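Prolyl oligopeptidase (Novosphingobium capsulatum, PDB 1YR2) probably hydrolyses oligopeptides as a serine protease, cutting after proline and, much less readily, after alanine. Local coordinates at residues A[410-415]-A[421-426]; A[331-336]-A[367-372]; A[550-555]-A[585-590]. All coordinates share one frame; numbering follows the deposited sequence.

Interaction 1: residues A[410-415]-A[421-426]; sequences SGLSGR and AYLSFS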
# COMPACT_ATOMS: atom_id res chain seq x y z
N SER A 410 -2.49 6.66 -7.92
CA SER A 410 -1.46 5.78 -8.44
C SER A 410 -1.17 6.24 -9.85
O SER A 410 -0.72 7.37 -10.07
CB SER A 410 -1.91 4.35 -8.33
OG SER A 410 -2.25 4.13 -6.98
N GLY A 411 -1.35 5.39 -10.79
CA GLY A 411 -0.82 5.66 -12.09
C GLY A 411 -1.65 6.65 -12.91
O GLY A 411 -2.80 7.04 -12.58
N LEU A 412 -1.04 6.99 -14.01
CA LEU A 412 -1.64 7.80 -15.05
C LEU A 412 -1.50 7.02 -16.35
O LEU A 412 -0.49 6.33 -16.55
CB LEU A 412 -0.86 9.08 -15.18
CG LEU A 412 -1.44 10.12 -16.14
CD1 LEU A 412 -2.29 11.07 -15.35
CD2 LEU A 412 -0.37 10.86 -16.89
N SER A 413 -2.51 7.09 -17.21
CA SER A 413 -2.37 6.60 -18.55
C SER A 413 -2.85 7.70 -19.49
O SER A 413 -3.68 8.56 -19.14
CB SER A 413 -3.10 5.28 -18.75
OG SER A 413 -4.53 5.37 -18.72
N GLY A 414 -2.23 7.71 -20.65
CA GLY A 414 -2.48 8.72 -21.66
C GLY A 414 -1.21 8.88 -22.47
O GLY A 414 -0.19 8.26 -22.19
N ARG A 415 -1.32 9.65 -23.52
CA ARG A 415 -0.24 9.82 -24.48
C ARG A 415 -0.15 11.33 -24.82
O ARG A 415 -1.16 12.04 -24.82
CB ARG A 415 -0.59 9.07 -25.76
CG ARG A 415 -0.53 7.58 -25.69
CD ARG A 415 -0.94 6.92 -27.02
NE ARG A 415 -2.31 7.29 -27.43
CZ ARG A 415 -2.78 7.14 -28.68
NH1 ARG A 415 -2.01 6.64 -29.64
NH2 ARG A 415 -4.04 7.49 -28.98
N ALA A 421 -7.07 11.16 -21.03
CA ALA A 421 -6.16 10.58 -20.05
C ALA A 421 -6.93 9.97 -18.89
O ALA A 421 -8.14 10.13 -18.78
CB ALA A 421 -5.18 11.64 -19.56
N TYR A 422 -6.24 9.24 -18.03
CA TYR A 422 -6.85 8.45 -16.95
C TYR A 422 -5.92 8.48 -15.75
O TYR A 422 -4.70 8.50 -15.92
CB TYR A 422 -7.08 7.01 -17.39
CG TYR A 422 -7.91 6.98 -18.64
CD1 TYR A 422 -9.30 7.01 -18.57
CD2 TYR A 422 -7.31 7.09 -19.90
CE1 TYR A 422 -10.10 7.07 -19.75
CE2 TYR A 422 -8.06 7.17 -21.06
CZ TYR A 422 -9.45 7.17 -20.98
OH TYR A 422 -10.18 7.26 -22.13
N LEU A 423 -6.49 8.47 -14.55
CA LEU A 423 -5.76 8.52 -13.29
C LEU A 423 -6.39 7.51 -12.34
O LEU A 423 -7.61 7.47 -12.21
CB LEU A 423 -5.88 9.95 -12.72
CG LEU A 423 -5.21 10.38 -11.43
CD1 LEU A 423 -3.73 10.16 -11.56
CD2 LEU A 423 -5.38 11.88 -11.26
N SER A 424 -5.57 6.71 -11.66
CA SER A 424 -6.05 5.76 -10.68
C SER A 424 -6.10 6.43 -9.29
O SER A 424 -5.13 7.04 -8.86
CB SER A 424 -5.16 4.51 -10.69
OG SER A 424 -5.63 3.60 -9.72
N PHE A 425 -7.23 6.31 -8.61
CA PHE A 425 -7.48 7.02 -7.34
C PHE A 425 -8.06 6.04 -6.32
O PHE A 425 -9.00 5.24 -6.64
CB PHE A 425 -8.42 8.17 -7.57
CG PHE A 425 -8.80 8.91 -6.33
CD1 PHE A 425 -7.96 9.84 -5.79
CD2 PHE A 425 -10.00 8.65 -5.70
CE1 PHE A 425 -8.32 10.55 -4.66
CE2 PHE A 425 -10.36 9.33 -4.52
CZ PHE A 425 -9.53 10.29 -4.02
N SER A 426 -7.62 6.13 -5.07
CA SER A 426 -8.24 5.34 -4.01
C SER A 426 -8.24 6.13 -2.71
O SER A 426 -7.49 7.13 -2.54
CB SER A 426 -7.52 4.02 -3.86
OG SER A 426 -6.35 4.21 -3.09
O HOH W 1 -4.47 4.72 -5.03

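Interaction 2: residues A[331-336]-A[367-372]; sequences WFVSGD and ESVGIA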
# COMPACT_ATOMS: atom_id res chain seq x y z
N TRP A 331 11.76 13.32 -21.08
CA TRP A 331 11.61 13.75 -19.70
C TRP A 331 11.88 12.57 -18.78
O TRP A 331 11.47 11.47 -19.07
CB TRP A 331 10.17 14.21 -19.46
CG TRP A 331 9.94 15.58 -20.03
CD1 TRP A 331 9.99 16.75 -19.36
CD2 TRP A 331 9.68 15.91 -21.39
NE1 TRP A 331 9.73 17.80 -20.21
CE2 TRP A 331 9.53 17.32 -21.46
CE3 TRP A 331 9.48 15.16 -22.55
CZ2 TRP A 331 9.27 18.00 -22.65
CZ3 TRP A 331 9.20 15.86 -23.75
CH2 TRP A 331 9.11 17.26 -23.78
N PHE A 332 12.52 12.84 -17.65
CA PHE A 332 12.87 11.87 -16.64
C PHE A 332 12.51 12.39 -15.25
O PHE A 332 12.55 13.59 -14.97
CB PHE A 332 14.42 11.59 -16.64
CG PHE A 332 14.92 10.93 -17.88
CD1 PHE A 332 15.25 11.70 -18.98
CD2 PHE A 332 15.11 9.54 -17.95
CE1 PHE A 332 15.72 11.14 -20.13
CE2 PHE A 332 15.60 8.96 -19.12
CZ PHE A 332 15.89 9.75 -20.21
N VAL A 333 12.19 11.49 -14.34
CA VAL A 333 12.14 11.82 -12.91
C VAL A 333 13.54 11.51 -12.40
O VAL A 333 13.95 10.36 -12.44
CB VAL A 333 11.13 10.96 -12.14
CG1 VAL A 333 11.13 11.28 -10.66
CG2 VAL A 333 9.72 11.14 -12.76
N SER A 334 14.22 12.53 -11.89
CA SER A 334 15.59 12.40 -11.46
C SER A 334 15.75 12.59 -9.96
O SER A 334 15.19 13.51 -9.37
CB SER A 334 16.49 13.37 -12.22
OG SER A 334 17.83 13.24 -11.80
N GLY A 335 16.62 11.75 -9.38
CA GLY A 335 17.06 11.83 -8.00
C GLY A 335 18.43 12.51 -7.83
O GLY A 335 18.96 12.61 -6.71
N ASP A 336 19.00 13.01 -8.93
CA ASP A 336 20.39 13.53 -8.92
C ASP A 336 20.45 14.84 -8.17
O ASP A 336 19.90 15.85 -8.63
CB ASP A 336 20.87 13.66 -10.36
CG ASP A 336 22.30 14.18 -10.46
OD1 ASP A 336 23.18 13.67 -9.74
OD2 ASP A 336 22.60 15.12 -11.21
N GLU A 367 6.51 11.08 -6.37
CA GLU A 367 6.31 9.66 -6.50
C GLU A 367 6.38 9.17 -7.97
O GLU A 367 7.05 8.17 -8.24
CB GLU A 367 4.93 9.36 -5.90
CG GLU A 367 4.59 7.94 -5.60
CD GLU A 367 3.40 7.88 -4.61
OE1 GLU A 367 2.27 8.41 -4.92
OE2 GLU A 367 3.66 7.33 -3.51
N SER A 368 5.77 9.89 -8.90
CA SER A 368 5.65 9.41 -10.29
C SER A 368 5.20 10.58 -11.16
O SER A 368 4.63 11.57 -10.65
CB SER A 368 4.65 8.22 -10.40
OG SER A 368 3.35 8.67 -10.12
N VAL A 369 5.50 10.48 -12.45
CA VAL A 369 5.18 11.52 -13.41
C VAL A 369 4.73 10.82 -14.66
O VAL A 369 5.28 9.81 -15.01
CB VAL A 369 6.40 12.38 -13.72
CG1 VAL A 369 6.12 13.28 -14.87
CG2 VAL A 369 6.79 13.20 -12.53
N GLY A 370 3.72 11.36 -15.33
CA GLY A 370 3.35 10.90 -16.64
C GLY A 370 3.09 12.08 -17.54
O GLY A 370 2.84 13.20 -17.08
N ILE A 371 3.11 11.85 -18.85
CA ILE A 371 2.80 12.88 -19.79
C ILE A 371 1.50 12.53 -20.53
O ILE A 371 1.31 11.39 -20.96
CB ILE A 371 3.96 13.10 -20.77
CG1 ILE A 371 5.11 13.81 -20.05
CG2 ILE A 371 3.52 14.00 -21.90
CD1 ILE A 371 6.44 13.97 -20.87
N ALA A 372 0.61 13.51 -20.63
CA ALA A 372 -0.64 13.35 -21.39
C ALA A 372 -1.10 14.67 -21.95
O ALA A 372 -0.97 15.71 -21.30
CB ALA A 372 -1.74 12.71 -20.50

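Interaction 3: residues A[550-555]-A[585-590]; sequences DFIAAG and TNQRPD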
# COMPACT_ATOMS: atom_id res chain seq x y z
N ASP A 550 2.31 11.25 20.44
CA ASP A 550 1.54 11.71 19.28
C ASP A 550 0.18 11.01 19.26
O ASP A 550 -0.85 11.60 18.96
CB ASP A 550 2.25 11.42 17.94
CG ASP A 550 3.47 12.29 17.66
OD1 ASP A 550 3.68 13.32 18.34
OD2 ASP A 550 4.28 11.98 16.73
N PHE A 551 0.17 9.73 19.60
CA PHE A 551 -1.06 8.93 19.47
C PHE A 551 -2.03 9.25 20.60
O PHE A 551 -3.27 9.33 20.41
CB PHE A 551 -0.67 7.49 19.40
CG PHE A 551 -1.77 6.53 18.96
CD1 PHE A 551 -2.28 6.55 17.65
CD2 PHE A 551 -2.23 5.59 19.81
CE1 PHE A 551 -3.27 5.65 17.25
CE2 PHE A 551 -3.24 4.69 19.41
CZ PHE A 551 -3.74 4.71 18.14
N ILE A 552 -1.48 9.43 21.79
CA ILE A 552 -2.27 9.87 22.91
C ILE A 552 -2.88 11.26 22.59
O ILE A 552 -4.04 11.49 22.86
CB ILE A 552 -1.40 9.91 24.16
CG1 ILE A 552 -1.25 8.50 24.75
CG2 ILE A 552 -2.01 10.80 25.21
CD1 ILE A 552 -0.09 8.41 25.73
N ALA A 553 -2.08 12.18 22.07
CA ALA A 553 -2.61 13.47 21.69
C ALA A 553 -3.68 13.41 20.61
O ALA A 553 -4.60 14.27 20.61
CB ALA A 553 -1.47 14.43 21.29
N ALA A 554 -3.60 12.42 19.71
CA ALA A 554 -4.64 12.22 18.71
C ALA A 554 -5.95 11.87 19.40
O ALA A 554 -7.00 12.43 19.05
CB ALA A 554 -4.27 11.06 17.73
N GLY A 555 -5.89 10.91 20.33
CA GLY A 555 -7.04 10.48 21.11
C GLY A 555 -7.68 11.63 21.89
O GLY A 555 -8.89 11.87 21.85
N THR A 585 -1.84 2.01 26.11
CA THR A 585 -2.81 1.40 27.02
C THR A 585 -2.27 1.43 28.48
O THR A 585 -3.00 1.72 29.39
CB THR A 585 -3.18 -0.05 26.59
OG1 THR A 585 -3.96 -0.06 25.36
CG2 THR A 585 -4.07 -0.69 27.63
N ASN A 586 -0.99 1.12 28.68
CA ASN A 586 -0.37 1.24 30.00
C ASN A 586 -0.31 2.66 30.48
O ASN A 586 -0.51 2.91 31.66
CB ASN A 586 1.05 0.65 30.00
CG ASN A 586 1.07 -0.84 29.94
OD1 ASN A 586 0.11 -1.48 30.38
ND2 ASN A 586 2.13 -1.42 29.41
N GLN A 587 0.01 3.61 29.58
CA GLN A 587 0.28 5.00 29.98
C GLN A 587 -1.02 5.78 30.25
O GLN A 587 -1.10 6.57 31.21
CB GLN A 587 1.18 5.70 28.94
CG GLN A 587 2.54 5.07 28.80
CD GLN A 587 3.46 5.72 27.74
OE1 GLN A 587 3.09 6.71 27.13
NE2 GLN A 587 4.67 5.17 27.57
N ARG A 588 -2.05 5.52 29.44
CA ARG A 588 -3.32 6.25 29.52
C ARG A 588 -4.52 5.34 29.38
O ARG A 588 -5.34 5.51 28.50
CB ARG A 588 -3.37 7.37 28.48
CG ARG A 588 -2.42 8.49 28.77
CD ARG A 588 -2.68 9.26 30.04
NE ARG A 588 -4.06 9.72 30.08
CZ ARG A 588 -4.48 10.82 29.46
NH1 ARG A 588 -3.63 11.58 28.80
NH2 ARG A 588 -5.75 11.18 29.52
N PRO A 589 -4.65 4.38 30.29
CA PRO A 589 -5.78 3.44 30.26
C PRO A 589 -7.11 4.17 30.38
O PRO A 589 -8.12 3.68 29.85
CB PRO A 589 -5.53 2.54 31.46
CG PRO A 589 -4.59 3.29 32.33
CD PRO A 589 -3.74 4.13 31.41
N ASP A 590 -7.12 5.33 31.03
CA ASP A 590 -8.34 6.15 31.16
C ASP A 590 -8.85 6.76 29.86
O ASP A 590 -10.01 7.15 29.78
CB ASP A 590 -8.12 7.31 32.14
CG ASP A 590 -7.00 8.23 31.68
OD1 ASP A 590 -5.88 7.74 31.39
OD2 ASP A 590 -7.15 9.46 31.56

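Interaction 1: residues A[410-415]-A[421-426]
The phenol ring of Y422 is met obliquely across the contact by the hydroxyl of S413. S413 OG is 3.3 Å from Y422 CB and 3.5 Å from Y422 CD2. A chi1 of 70°, which sets OG between the S413 nitrogen and carbonyl carbon, turns it to this side. OG is also hydrogen-bonded to P114 O, while Y422 OH bonds R116 NE and the ring makes an edge-to-face pair with W447, so this face of the sheet is turned to strand 110-117. The backbones beneath run antiparallel, their axes 4.7 Å apart at 171°. S413 and Y422 form a hydrogen-bonded pair: S413 N reaches Y422 O at 2.9 Å, and Y422 N returns to S413 O. Farther along, S424 is held by two neighbours, with S410 N donating to S424 O at 2.8 Å and S424 N to G411 O in a nearly straight bond of 167°. These strands are the first hairpin of the last four-stranded blade in the seven-bladed beta-propeller of prolyl oligopeptidases, and strand 110-117 belongs to the first blade, so the S413-Y422 face lies where the ring of blades closes. L412 and L423, a non-hydrogen-bonded pair, occupy the other face; their CD1 methyls are 4.2 Å apart, and L423 CD1 also reaches G411 O at 3.4 Å. G414 has backbone angles at which a beta carbon would jam against the preceding carbonyl oxygen and press on A421 CB. At the far end of the hairpin, one water bridges S410 OG and S426 OG, its oxygen 2.7 Å from S426 OG.

Interaction 2: residues A[331-336]-A[367-372]
Two neighbouring blades of the beta-propeller meet here: W331 and V333, on the second strand of the blade 320-357, press against I371 and V369, on the first strand of the blade 365-400. The backbones stay well apart, with 7.0 Å between V333 CA and V369 CA and 8.9 Å between W331 CA and I371 CA, so side chains span the gap. All four point toward the opposing blade, and in both strands they are every second residue. At one end, the delta methyl of I371 lies 3.4 Å above the plane of the W331 indole, displaced toward its rim. Its nearest indole atom is W331 CE3, 3.7 Å from I371 CD1, and CD2 and CG are only slightly farther; the two side chains cross at about a right angle. With chi2 of I371 at 174°, CD1 lies anti to CA, so the branch is extended toward the indole. The indole is tied at its polar corner by a hydrogen bond from NE1 to L393 O, in the blade that carries I371. At the other end, gamma methyls meet: V333 CG2 is 3.6 Å from V369 CG2 and 3.7 Å from V369 CB. Both valines place this CG2 anti to their own carbonyl carbon. V323 extends the patch by touching V333 and I371, and L376 does so against V369 and I371. Between these two segments no hydrogen bond or salt bridge forms; the 166 Å² they bury comes almost wholly from W331, V333, V369 and I371, whose close contacts are carbon to carbon. The contact between the segments therefore rests on apolar packing and the exclusion of water, and the W331 NE1 bond adds a polar tie across the junction.

Interaction 3: residues A[550-555]-A[585-590]
I552, on helix 544-560, packs against Q587 and R588 at the C-terminal end of helix 576-587, in the alpha/beta-hydrolase domain of the enzyme. Helix 576-587 directly follows strand 569-574, the strand-to-helix join that is consistent with a nucleophile elbow; the present contact lies at the other end of that helix. The van der Waals contact is small; the two segments bury 131 Å² in all. I552 CD1 lies 3.8 Å from R588 CG, and on the side of its other branch I552 CG2 is 4.0 Å from R588 NH1, approaching the guanidinium obliquely. The isoleucine thus spans the arginine from aliphatic stem to charged head. This is possible because the arginine folds back on itself, with chi2 at -63° and chi3 at -53°. I552 CD1 also comes within 3.9 Å of Q587 OE1, an oxygen whose hydrogen bond goes to Q545 NE2, while V584, on helix 576-587, also touches I552. The ionic part centres on the guanidinium. NH1 makes a salt bridge to E556 OE2, on the same helix as I552, so R588, just past the end of helix 576-587, ties that end to helix 544-560. An alanine here would probably leave I552 without the CG and NH1 contacts, and E556 and D590 without their shared cation. D590 is gripped side-on by two nitrogens: R588 NE reaches D590 OD1 at 3.0 Å with an N-H...O angle of 166°, meeting the syn lone pair of OD1, and R588 NH2 reaches D590 OD2 at 3.0 Å.

Along the chain the order is interaction 2, interaction 1, interaction 3, with no overlap. Interactions 1 and 2 share the beta-propeller, their centres about 14 Å apart: 331-336 lies in its fifth blade, 367-372 in its sixth, and both strands of interaction 1 in its seventh. They touch through strand 365-372, where L412 CD2 is 3.7 Å from G370 CA and A421 CB is 3.7 Å from A372 CB, so three successive blades are packed in a row. Interaction 3 belongs to the hydrolase domain, its centre about 39 Å from that of interaction 1 and about 41 Å from that of interaction 2. Each contact lies within a single domain: interaction 2 is buried, interaction 1 partly so, and interaction 3 is at the surface.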